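Local coordinates for saframycin Mx1 synthetase B (Legionella pneumophila subsp. pneumophila, PDB 3KXW), which belongs to the ANL clan of AMP-binding enzymes, at residues H218-L223 against G328-T333; P77-F82 against G225-P230; L196-T201 against N378-V383. All blocks are in the same frame, centred on the assembly; numbering follows the deposited sequence.

Interaction 1: H218-L223 against G328-T333; sequences HHDMGL and GLAEAT. With 1ZZ (5'-O-[(S)-(dodecanoyloxy)(hydroxy)phosphoryl]adenosine), chain B.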
loop_
_atom_site.group_PDB
_atom_site.type_symbol
_atom_site.label_atom_id
_atom_site.label_comp_id
_atom_site.label_asym_id
_atom_site.label_seq_id
_atom_site.Cartn_x
_atom_site.Cartn_y
_atom_site.Cartn_z
ATOM N N HIS A 218 -4.053 -1.985 5.837
ATOM C CA HIS A 218 -2.896 -1.861 6.738
ATOM C C HIS A 218 -1.683 -1.152 6.085
ATOM O O HIS A 218 -0.572 -1.115 6.639
ATOM C CB HIS A 218 -2.460 -3.232 7.239
ATOM C CG HIS A 218 -3.595 -4.131 7.654
ATOM N ND1 HIS A 218 -4.037 -4.221 8.958
ATOM C CD2 HIS A 218 -4.352 -4.998 6.942
ATOM C CE1 HIS A 218 -5.012 -5.113 9.033
ATOM N NE2 HIS A 218 -5.226 -5.596 7.822
ATOM N N HIS A 219 -1.904 -0.636 4.883
ATOM C CA HIS A 219 -0.924 0.193 4.176
ATOM C C HIS A 219 -1.591 1.580 4.023
ATOM O O HIS A 219 -2.809 1.675 3.926
ATOM C CB HIS A 219 -0.628 -0.449 2.819
ATOM C CG HIS A 219 0.264 0.364 1.932
ATOM N ND1 HIS A 219 -0.228 1.238 0.982
ATOM C CD2 HIS A 219 1.614 0.431 1.845
ATOM C CE1 HIS A 219 0.783 1.802 0.343
ATOM N NE2 HIS A 219 1.912 1.332 0.851
ATOM N N ASP A 220 -0.799 2.646 4.046
ATOM C CA ASP A 220 -1.326 4.004 3.927
ATOM C C ASP A 220 -2.354 4.245 2.798
ATOM O O ASP A 220 -3.390 4.831 3.044
ATOM C CB ASP A 220 -0.195 5.039 3.853
ATOM C CG ASP A 220 0.797 4.750 2.750
ATOM O OD1 ASP A 220 0.488 3.908 1.869
ATOM O OD2 ASP A 220 1.883 5.388 2.759
HETATM N N MSE A 221 -2.083 3.798 1.581
HETATM C CA MSE A 221 -2.997 4.071 0.474
HETATM C C MSE A 221 -4.425 3.548 0.690
HETATM O O MSE A 221 -5.407 4.275 0.516
HETATM C CB MSE A 221 -2.418 3.502 -0.825
HETATM C CG MSE A 221 -2.856 4.244 -2.041
HETATM SE SE MSE A 221 -1.603 4.023 -3.582
HETATM C CE MSE A 221 -1.672 2.088 -3.655
ATOM N N GLY A 222 -4.534 2.278 1.073
ATOM C CA GLY A 222 -5.825 1.645 1.280
ATOM C C GLY A 222 -6.530 2.159 2.532
ATOM O O GLY A 222 -7.759 2.106 2.618
ATOM N N LEU A 223 -5.764 2.651 3.509
ATOM C CA LEU A 223 -6.361 3.213 4.726
ATOM C C LEU A 223 -6.708 4.699 4.525
ATOM O O LEU A 223 -7.864 5.101 4.644
ATOM C CB LEU A 223 -5.397 3.063 5.926
ATOM C CG LEU A 223 -5.838 3.805 7.197
ATOM C CD1 LEU A 223 -7.224 3.354 7.659
ATOM C CD2 LEU A 223 -4.806 3.667 8.325
ATOM N N GLY A 328 3.739 9.397 -3.226
ATOM C CA GLY A 328 3.654 9.761 -1.820
ATOM C C GLY A 328 4.306 8.709 -0.945
ATOM O O GLY A 328 4.859 7.724 -1.447
ATOM N N LEU A 329 4.255 8.938 0.359
ATOM C CA LEU A 329 4.812 8.005 1.340
ATOM C C LEU A 329 4.215 8.262 2.711
ATOM O O LEU A 329 3.683 9.339 2.972
ATOM C CB LEU A 329 6.336 8.033 1.412
ATOM C CG LEU A 329 7.285 9.235 1.282
ATOM C CD1 LEU A 329 6.660 10.638 1.178
ATOM C CD2 LEU A 329 8.494 9.164 2.232
ATOM N N ALA A 330 4.325 7.270 3.584
ATOM C CA ALA A 330 3.661 7.331 4.886
ATOM C C ALA A 330 4.174 8.508 5.709
ATOM O O ALA A 330 3.428 9.100 6.471
ATOM C CB ALA A 330 3.874 6.047 5.632
ATOM N N GLU A 331 5.460 8.821 5.547
ATOM C CA GLU A 331 6.110 9.907 6.302
ATOM C C GLU A 331 5.503 11.270 5.973
ATOM O O GLU A 331 5.647 12.233 6.733
ATOM C CB GLU A 331 7.630 9.913 6.063
ATOM C CG GLU A 331 8.364 8.787 6.783
ATOM C CD GLU A 331 8.434 7.506 5.966
ATOM O OE1 GLU A 331 7.614 7.353 5.022
ATOM O OE2 GLU A 331 9.317 6.653 6.257
ATOM N N ALA A 332 4.832 11.353 4.823
ATOM C CA ALA A 332 4.123 12.571 4.449
ATOM C C ALA A 332 2.609 12.352 4.486
ATOM O O ALA A 332 1.846 13.025 3.784
ATOM C CB ALA A 332 4.565 13.055 3.085
ATOM N N THR A 333 2.196 11.427 5.354
ATOM C CA THR A 333 0.823 10.987 5.501
ATOM C C THR A 333 0.398 10.155 4.308
ATOM O O THR A 333 0.193 8.957 4.437
ATOM C CB THR A 333 -0.161 12.159 5.802
ATOM O OG1 THR A 333 0.254 12.807 7.010
ATOM C CG2 THR A 333 -1.526 11.640 6.016
HETATM P P 1ZZ B . 4.749 3.801 1.640
HETATM C C1 1ZZ B . -8.427 8.104 -3.040
HETATM N N1 1ZZ B . 6.630 5.151 -4.356
HETATM O O1 1ZZ B . 3.248 4.021 -1.243
HETATM C C2 1ZZ B . -7.048 7.491 -3.318
HETATM N N2 1ZZ B . 4.843 6.234 -5.153
HETATM O O2 1ZZ B . 3.355 4.492 1.053
HETATM C C3 1ZZ B . -5.919 8.518 -3.167
HETATM N N3 1ZZ B . 8.044 5.133 -6.564
HETATM O O3 1ZZ B . 5.200 4.559 2.789
HETATM C C4 1ZZ B . -4.561 7.818 -3.012
HETATM N N4 1ZZ B . 6.856 6.185 -8.378
HETATM O O4 1ZZ B . 4.412 2.278 2.054
HETATM C C5 1ZZ B . -3.371 8.749 -3.302
HETATM N N5 1ZZ B . 4.764 7.208 -8.193
HETATM O O5 1ZZ B . 5.933 3.740 0.468
HETATM C C6 1ZZ B . -2.083 7.916 -3.242
HETATM O O6 1ZZ B . 6.855 3.917 -2.215
HETATM C C7 1ZZ B . -0.701 8.492 -3.636
HETATM O O7 1ZZ B . 9.541 4.873 -2.798
HETATM C C8 1ZZ B . 0.523 7.557 -3.686
HETATM O O8 1ZZ B . 8.936 6.284 -0.854
HETATM C C9 1ZZ B . 1.092 7.397 -2.266
HETATM C C10 1ZZ B . 1.796 6.043 -2.011
HETATM C C11 1ZZ B . 2.062 5.916 -0.484
HETATM C C12 1ZZ B . 3.295 5.017 -0.273
HETATM C C13 1ZZ B . 6.326 4.900 -0.233
HETATM C C14 1ZZ B . 7.301 4.575 -1.181
HETATM C C15 1ZZ B . 8.053 5.833 -1.750
HETATM C C16 1ZZ B . 8.577 5.424 -2.891
HETATM C C17 1ZZ B . 7.489 4.611 -3.401
HETATM C C18 1ZZ B . 5.311 5.701 -4.088
HETATM C C19 1ZZ B . 5.857 6.013 -6.228
HETATM C C20 1ZZ B . 6.908 5.428 -5.734
HETATM C C21 1ZZ B . 8.015 5.449 -7.836
HETATM C C22 1ZZ B . 5.878 6.452 -7.677
#

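Interaction 2: P77-F82 against G225-P230; sequences PLIQAF and GCILTP. With 1ZZ (5'-O-[(S)-(dodecanoyloxy)(hydroxy)phosphoryl]adenosine), chain B.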
loop_
_atom_site.group_PDB
_atom_site.type_symbol
_atom_site.label_atom_id
_atom_site.label_comp_id
_atom_site.label_asym_id
_atom_site.label_seq_id
_atom_site.Cartn_x
_atom_site.Cartn_y
_atom_site.Cartn_z
ATOM N N PRO A 77 -15.255 -4.331 10.746
ATOM C CA PRO A 77 -14.791 -4.248 12.149
ATOM C C PRO A 77 -13.476 -3.467 12.315
ATOM O O PRO A 77 -13.333 -2.697 13.269
ATOM C CB PRO A 77 -14.620 -5.716 12.560
ATOM C CG PRO A 77 -15.640 -6.450 11.712
ATOM C CD PRO A 77 -15.688 -5.702 10.384
ATOM N N LEU A 78 -12.533 -3.641 11.396
ATOM C CA LEU A 78 -11.295 -2.856 11.465
ATOM C C LEU A 78 -11.600 -1.354 11.465
ATOM O O LEU A 78 -11.021 -0.593 12.229
ATOM C CB LEU A 78 -10.341 -3.224 10.336
ATOM C CG LEU A 78 -9.114 -2.321 10.108
ATOM C CD1 LEU A 78 -8.260 -2.225 11.381
ATOM C CD2 LEU A 78 -8.288 -2.898 8.976
ATOM N N ILE A 79 -12.518 -0.930 10.608
ATOM C CA ILE A 79 -12.837 0.499 10.468
ATOM C C ILE A 79 -13.539 1.035 11.712
ATOM O O ILE A 79 -13.237 2.134 12.195
ATOM C CB ILE A 79 -13.711 0.740 9.216
ATOM C CG1 ILE A 79 -12.926 0.366 7.945
ATOM C CG2 ILE A 79 -14.173 2.196 9.163
ATOM C CD1 ILE A 79 -13.814 0.240 6.660
ATOM N N GLN A 80 -14.467 0.256 12.254
ATOM C CA GLN A 80 -15.117 0.650 13.512
ATOM C C GLN A 80 -14.080 0.788 14.639
ATOM O O GLN A 80 -14.134 1.731 15.427
ATOM C CB GLN A 80 -16.167 -0.395 13.903
ATOM C CG GLN A 80 -17.316 -0.518 12.894
ATOM C CD GLN A 80 -18.064 -1.825 13.002
ATOM O OE1 GLN A 80 -17.844 -2.604 13.919
ATOM N NE2 GLN A 80 -18.931 -2.091 12.040
ATOM N N ALA A 81 -13.161 -0.172 14.724
ATOM C CA ALA A 81 -12.172 -0.198 15.816
ATOM C C ALA A 81 -11.218 0.981 15.691
ATOM O O ALA A 81 -10.880 1.628 16.683
ATOM C CB ALA A 81 -11.396 -1.546 15.838
ATOM N N PHE A 82 -10.805 1.279 14.461
ATOM C CA PHE A 82 -9.915 2.405 14.196
ATOM C C PHE A 82 -10.573 3.721 14.655
ATOM O O PHE A 82 -9.962 4.522 15.370
ATOM C CB PHE A 82 -9.557 2.456 12.699
ATOM C CG PHE A 82 -8.507 3.503 12.344
ATOM C CD1 PHE A 82 -7.165 3.171 12.319
ATOM C CD2 PHE A 82 -8.874 4.807 12.042
ATOM C CE1 PHE A 82 -6.179 4.130 11.992
ATOM C CE2 PHE A 82 -7.899 5.779 11.708
ATOM C CZ PHE A 82 -6.555 5.427 11.690
ATOM N N GLY A 225 -6.226 6.900 1.787
ATOM C CA GLY A 225 -6.882 7.208 0.533
ATOM C C GLY A 225 -8.280 6.642 0.397
ATOM O O GLY A 225 -9.202 7.355 0.017
ATOM N N CYS A 226 -8.451 5.360 0.678
ATOM C CA CYS A 226 -9.688 4.698 0.250
ATOM C C CYS A 226 -10.718 4.475 1.372
ATOM O O CYS A 226 -11.825 4.022 1.117
ATOM C CB CYS A 226 -9.361 3.377 -0.442
ATOM S SG CYS A 226 -8.290 3.622 -1.873
ATOM N N ILE A 227 -10.355 4.805 2.608
ATOM C CA ILE A 227 -11.308 4.664 3.718
ATOM C C ILE A 227 -11.505 5.997 4.455
ATOM O O ILE A 227 -12.629 6.494 4.571
ATOM C CB ILE A 227 -10.877 3.576 4.744
ATOM C CG1 ILE A 227 -10.784 2.200 4.086
ATOM C CG2 ILE A 227 -11.877 3.507 5.926
ATOM C CD1 ILE A 227 -10.146 1.127 4.945
ATOM N N LEU A 228 -10.413 6.575 4.939
ATOM C CA LEU A 228 -10.513 7.789 5.734
ATOM C C LEU A 228 -10.928 9.000 4.906
ATOM O O LEU A 228 -11.736 9.811 5.370
ATOM C CB LEU A 228 -9.247 8.052 6.536
ATOM C CG LEU A 228 -8.866 6.903 7.482
ATOM C CD1 LEU A 228 -7.578 7.262 8.210
ATOM C CD2 LEU A 228 -9.987 6.530 8.488
ATOM N N THR A 229 -10.422 9.103 3.680
ATOM C CA THR A 229 -10.853 10.201 2.815
ATOM C C THR A 229 -12.370 10.188 2.519
ATOM O O THR A 229 -13.023 11.215 2.655
ATOM C CB THR A 229 -10.023 10.285 1.515
ATOM O OG1 THR A 229 -8.641 10.475 1.853
ATOM C CG2 THR A 229 -10.500 11.455 0.653
ATOM N N PRO A 230 -12.920 9.046 2.084
ATOM C CA PRO A 230 -14.374 9.010 1.851
ATOM C C PRO A 230 -15.191 9.298 3.119
ATOM O O PRO A 230 -16.200 9.997 3.067
ATOM C CB PRO A 230 -14.648 7.558 1.397
ATOM C CG PRO A 230 -13.339 6.920 1.186
ATOM C CD PRO A 230 -12.230 7.807 1.658
HETATM P P 1ZZ B . 4.749 3.801 1.640
HETATM C C1 1ZZ B . -8.427 8.104 -3.040
HETATM N N1 1ZZ B . 6.630 5.151 -4.356
HETATM O O1 1ZZ B . 3.248 4.021 -1.243
HETATM C C2 1ZZ B . -7.048 7.491 -3.318
HETATM N N2 1ZZ B . 4.843 6.234 -5.153
HETATM O O2 1ZZ B . 3.355 4.492 1.053
HETATM C C3 1ZZ B . -5.919 8.518 -3.167
HETATM N N3 1ZZ B . 8.044 5.133 -6.564
HETATM O O3 1ZZ B . 5.200 4.559 2.789
HETATM C C4 1ZZ B . -4.561 7.818 -3.012
HETATM N N4 1ZZ B . 6.856 6.185 -8.378
HETATM O O4 1ZZ B . 4.412 2.278 2.054
HETATM C C5 1ZZ B . -3.371 8.749 -3.302
HETATM N N5 1ZZ B . 4.764 7.208 -8.193
HETATM O O5 1ZZ B . 5.933 3.740 0.468
HETATM C C6 1ZZ B . -2.083 7.916 -3.242
HETATM O O6 1ZZ B . 6.855 3.917 -2.215
HETATM C C7 1ZZ B . -0.701 8.492 -3.636
HETATM O O7 1ZZ B . 9.541 4.873 -2.798
HETATM C C8 1ZZ B . 0.523 7.557 -3.686
HETATM O O8 1ZZ B . 8.936 6.284 -0.854
HETATM C C9 1ZZ B . 1.092 7.397 -2.266
HETATM C C10 1ZZ B . 1.796 6.043 -2.011
HETATM C C11 1ZZ B . 2.062 5.916 -0.484
HETATM C C12 1ZZ B . 3.295 5.017 -0.273
HETATM C C13 1ZZ B . 6.326 4.900 -0.233
HETATM C C14 1ZZ B . 7.301 4.575 -1.181
HETATM C C15 1ZZ B . 8.053 5.833 -1.750
HETATM C C16 1ZZ B . 8.577 5.424 -2.891
HETATM C C17 1ZZ B . 7.489 4.611 -3.401
HETATM C C18 1ZZ B . 5.311 5.701 -4.088
HETATM C C19 1ZZ B . 5.857 6.013 -6.228
HETATM C C20 1ZZ B . 6.908 5.428 -5.734
HETATM C C21 1ZZ B . 8.015 5.449 -7.836
HETATM C C22 1ZZ B . 5.878 6.452 -7.677
#

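Interaction 3: L196-T201 against N378-V383; sequences LNKIFT and NPIQEV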
loop_
_atom_site.group_PDB
_atom_site.type_symbol
_atom_site.label_atom_id
_atom_site.label_comp_id
_atom_site.label_asym_id
_atom_site.label_seq_id
_atom_site.Cartn_x
_atom_site.Cartn_y
_atom_site.Cartn_z
ATOM N N LEU A 196 -6.165 14.425 3.938
ATOM C CA LEU A 196 -7.505 14.110 3.458
ATOM C C LEU A 196 -8.052 15.236 2.603
ATOM O O LEU A 196 -8.719 14.994 1.625
ATOM C CB LEU A 196 -8.493 13.822 4.608
ATOM C CG LEU A 196 -8.153 12.650 5.536
ATOM C CD1 LEU A 196 -9.246 12.391 6.545
ATOM C CD2 LEU A 196 -7.740 11.354 4.788
ATOM N N ASN A 197 -7.795 16.471 2.999
ATOM C CA ASN A 197 -8.249 17.608 2.202
ATOM C C ASN A 197 -7.496 17.695 0.876
ATOM O O ASN A 197 -8.077 17.999 -0.174
ATOM C CB ASN A 197 -8.055 18.918 2.969
ATOM C CG ASN A 197 -8.393 20.139 2.116
ATOM O OD1 ASN A 197 -9.529 20.292 1.664
ATOM N ND2 ASN A 197 -7.409 21.002 1.893
ATOM N N LYS A 198 -6.199 17.441 0.925
ATOM C CA LYS A 198 -5.404 17.463 -0.287
ATOM C C LYS A 198 -5.873 16.378 -1.267
ATOM O O LYS A 198 -5.964 16.622 -2.468
ATOM C CB LYS A 198 -3.923 17.295 0.030
ATOM C CG LYS A 198 -3.275 18.566 0.546
ATOM C CD LYS A 198 -1.892 18.253 1.110
ATOM C CE LYS A 198 -1.049 19.515 1.264
ATOM N NZ LYS A 198 -1.614 20.525 2.193
ATOM N N ILE A 199 -6.185 15.198 -0.745
ATOM C CA ILE A 199 -6.687 14.094 -1.569
ATOM C C ILE A 199 -8.066 14.407 -2.165
ATOM O O ILE A 199 -8.284 14.267 -3.381
ATOM C CB ILE A 199 -6.759 12.774 -0.751
ATOM C CG1 ILE A 199 -5.359 12.388 -0.245
ATOM C CG2 ILE A 199 -7.395 11.642 -1.568
ATOM C CD1 ILE A 199 -5.351 11.237 0.771
ATOM N N PHE A 200 -9.002 14.817 -1.316
ATOM C CA PHE A 200 -10.352 15.159 -1.781
ATOM C C PHE A 200 -10.292 16.218 -2.877
ATOM O O PHE A 200 -11.008 16.147 -3.892
ATOM C CB PHE A 200 -11.216 15.641 -0.606
ATOM C CG PHE A 200 -12.664 15.838 -0.945
ATOM C CD1 PHE A 200 -13.593 14.833 -0.693
ATOM C CD2 PHE A 200 -13.107 17.032 -1.496
ATOM C CE1 PHE A 200 -14.941 15.015 -0.996
ATOM C CE2 PHE A 200 -14.455 17.222 -1.801
ATOM C CZ PHE A 200 -15.369 16.219 -1.539
ATOM N N THR A 201 -9.423 17.194 -2.677
ATOM C CA THR A 201 -9.330 18.315 -3.598
ATOM C C THR A 201 -8.636 17.937 -4.884
ATOM O O THR A 201 -9.144 18.218 -5.976
ATOM C CB THR A 201 -8.572 19.472 -2.965
ATOM O OG1 THR A 201 -9.355 19.994 -1.895
ATOM C CG2 THR A 201 -8.335 20.558 -3.983
ATOM N N ASN A 378 2.005 17.029 -10.406
ATOM C CA ASN A 378 2.509 18.278 -9.874
ATOM C C ASN A 378 2.683 18.154 -8.377
ATOM O O ASN A 378 1.927 17.427 -7.758
ATOM C CB ASN A 378 1.471 19.378 -10.119
ATOM C CG ASN A 378 1.200 19.601 -11.577
ATOM O OD1 ASN A 378 2.059 20.081 -12.318
ATOM N ND2 ASN A 378 0.012 19.234 -12.008
ATOM N N PRO A 379 3.628 18.913 -7.785
ATOM C CA PRO A 379 3.721 18.935 -6.317
ATOM C C PRO A 379 2.432 19.437 -5.684
ATOM O O PRO A 379 1.975 20.540 -6.005
ATOM C CB PRO A 379 4.852 19.927 -6.055
ATOM C CG PRO A 379 5.724 19.855 -7.293
ATOM C CD PRO A 379 4.735 19.650 -8.427
ATOM N N ILE A 380 1.840 18.636 -4.803
ATOM C CA ILE A 380 0.680 19.052 -4.033
ATOM C C ILE A 380 1.156 19.474 -2.654
ATOM O O ILE A 380 0.711 20.493 -2.140
ATOM C CB ILE A 380 -0.343 17.916 -3.947
ATOM C CG1 ILE A 380 -0.889 17.619 -5.346
ATOM C CG2 ILE A 380 -1.469 18.258 -2.948
ATOM C CD1 ILE A 380 -1.572 16.275 -5.476
ATOM N N GLN A 381 2.050 18.681 -2.049
ATOM C CA GLN A 381 2.870 19.162 -0.953
ATOM C C GLN A 381 4.068 19.837 -1.597
ATOM O O GLN A 381 4.391 19.539 -2.733
ATOM C CB GLN A 381 3.336 18.014 -0.056
ATOM C CG GLN A 381 2.167 17.217 0.535
ATOM C CD GLN A 381 2.591 16.270 1.646
ATOM O OE1 GLN A 381 3.432 16.603 2.498
ATOM N NE2 GLN A 381 2.021 15.079 1.635
ATOM N N GLU A 382 4.728 20.749 -0.883
ATOM C CA GLU A 382 5.950 21.353 -1.422
ATOM C C GLU A 382 7.035 20.287 -1.635
ATOM O O GLU A 382 7.336 19.519 -0.719
ATOM C CB GLU A 382 6.479 22.470 -0.517
ATOM C CG GLU A 382 7.896 22.950 -0.947
ATOM C CD GLU A 382 8.510 23.991 0.007
ATOM O OE1 GLU A 382 7.744 24.713 0.678
ATOM O OE2 GLU A 382 9.754 24.083 0.075
ATOM N N VAL A 383 7.630 20.263 -2.832
ATOM C CA VAL A 383 8.662 19.286 -3.189
ATOM C C VAL A 383 9.931 20.014 -3.646
ATOM O O VAL A 383 9.867 20.883 -4.512
ATOM C CB VAL A 383 8.197 18.378 -4.363
ATOM C CG1 VAL A 383 9.387 17.608 -4.961
ATOM C CG2 VAL A 383 7.109 17.428 -3.908
#

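Interaction 1: H218-L223 against G328-T333
Asp220 meets Ala330 by packing, without a hydrogen bond between them: OD2 of Asp220 lies 3.6 Å from CB of Ala330. The same OD2 is 3.2 Å from Ala330 N, but the angle is poor for a hydrogen bond; that N-H points to the ligand instead. At the end of 328-333, Thr333 O stands 4.0 Å from Asp220 CB. Both segments line the pocket of 5'-O-[(S)-(dodecanoyloxy)(hydroxy)phosphoryl]adenosine (1ZZ), and polar contacts with it bring them together indirectly. Ala330 N donates to its phosphoryl oxygen O3 at 3.0 Å with a fairly straight 156° angle. His219, at the N-cap position of helix 220-233, sends NE2 to O4 of 1ZZ at 2.9 Å, a weak, strongly bent bond (121°). Asp220 CG lies between the backbone N and the carbonyl carbon (chi1 55°), which brings OD1 back to Met221 N in another weak bond and leaves OD2 facing Ala330. The carboxylate carbon of Asp220 also covers one face of the His219 ring, off toward its rim. Apolar contacts follow the ligand: Leu329 CB lies against C13 of 1ZZ, and SE of Met221, a selenomethionine, is 3.9 Å from C6 of its acyl chain. The two segments thus hold different non-bridging oxygens of one phosphoryl group, consistent with the bound molecule bridging them where no direct hydrogen bond does.

Interaction 2: P77-F82 against G225-P230
Two crossover helices of the AMP-binding domain pack here, Ile79 and Phe82 of helix 76-87 against Ile227 and Leu228 of helix 220-233. The nearest CA atoms are those of Ile79 and Ile227, 8.1 Å apart. Those two isoleucines reach toward each other tip to tip: CD1 of Ile79 lies 3.9 Å from CG2 of Ile227, and CG1 of Ile79 is equally close to that methyl. In Ile227, CG2 is anti to the backbone N while CG1 runs beside it; this rotation (chi1 -61°) turns CG2 and the CG1-CD1 branch to Ile79, with CD1 of Ile227 at 4.1 Å from Ile79 CD1. One turn further along helix 76-87, Phe82 crosses Leu228 at about a right angle. CD1 of Leu228 meets the ring obliquely, 3.8 Å from CE2 of Phe82, and CD2 of Leu228 is 3.9 Å from the same CE2. The first helix joins the adjacent parallel strands 67-71 and 91-95, the second the adjacent parallel strands 210-213 and 236-239. Each therefore belongs to a beta-alpha-beta crossover, and the contact ties two different sheets together. Neighbours add to the apolar layer: Met239 of strand 236-239 touches both isoleucines, Leu223 touches Phe82 and Leu228, and Phe171 meets the Phe82 ring edge-to-face. Helix 220-233 is irregular, with a wider pi-type turn at 225-228 and a kink where the N of Pro230 makes no bond to the preceding turn; Thr229 OG1 bonds to Ile224 O nearby. The start of 225-230 borders the pocket, where Gly225 brings its backbone O to 3.2 Å from C1, the chain end of 1ZZ.

Interaction 3: L196-T201 against N378-V383
Lys198 of helix 189-202 packs on Ile380 in the short link between strands 378-379 and 382-386, where the chain passes from a mixed sheet to an antiparallel one within the AMP-binding domain. CA atoms of Lys198 and Ile380 are 7.3 Å apart, the nearest CA pair of the two segments. From its root outward, the lysine first follows a single methyl: CB of Lys198 is 4.0 Å from CG2 of Ile380, CG of Lys198 comes to 3.9 Å from it, and CD of Lys198 is at 4.1 Å. The two side chains slide past each other in opposite directions. CE of Lys198 lies 4.0 Å from both Ile380 O and Gln381 CG, and the side chains of Lys198 and Gln381 cross at about a right angle. At the last torsion the chain bends (chi4 61°), and NZ makes a salt bridge with Asp194, back on its own helix. The aliphatic part of the lysine thus does the packing while its charge is paired elsewhere. Gln381 is similarly divided: CG packs on the lysine, whereas its amide is held by OE1 to Ser406 and by NE2 to Leu335 O. Ile199 points away from 378-383, touching Leu335 and 1ZZ. Farther along this helix, Thr201 OG1 donates to Asn197 O at 2.9 Å, reaching that carbonyl from the face opposite to the one used by Thr201 N.

Overall arrangement
Helix 220-233 serves interactions 1 and 2, whose centres are about 13 Å apart: its start faces the phosphoryl group of 1ZZ, while its next turns pack on helix 76-87 and reach the end of the acyl chain. Leu223 O lies 3.0 Å from Leu228 N, probably a hydrogen bond between residues of the two contacts. Interaction 3 is joined to interaction 1 by Ala332 O and Gln381 NE2, 3.0 Å apart and probably hydrogen-bonded, and to interaction 2 by Thr229 packing on Leu196 and Ile199. Interactions 2 and 3 have centres about 20 Å apart, yet Gly225 and Ile199 both border the ligand pocket.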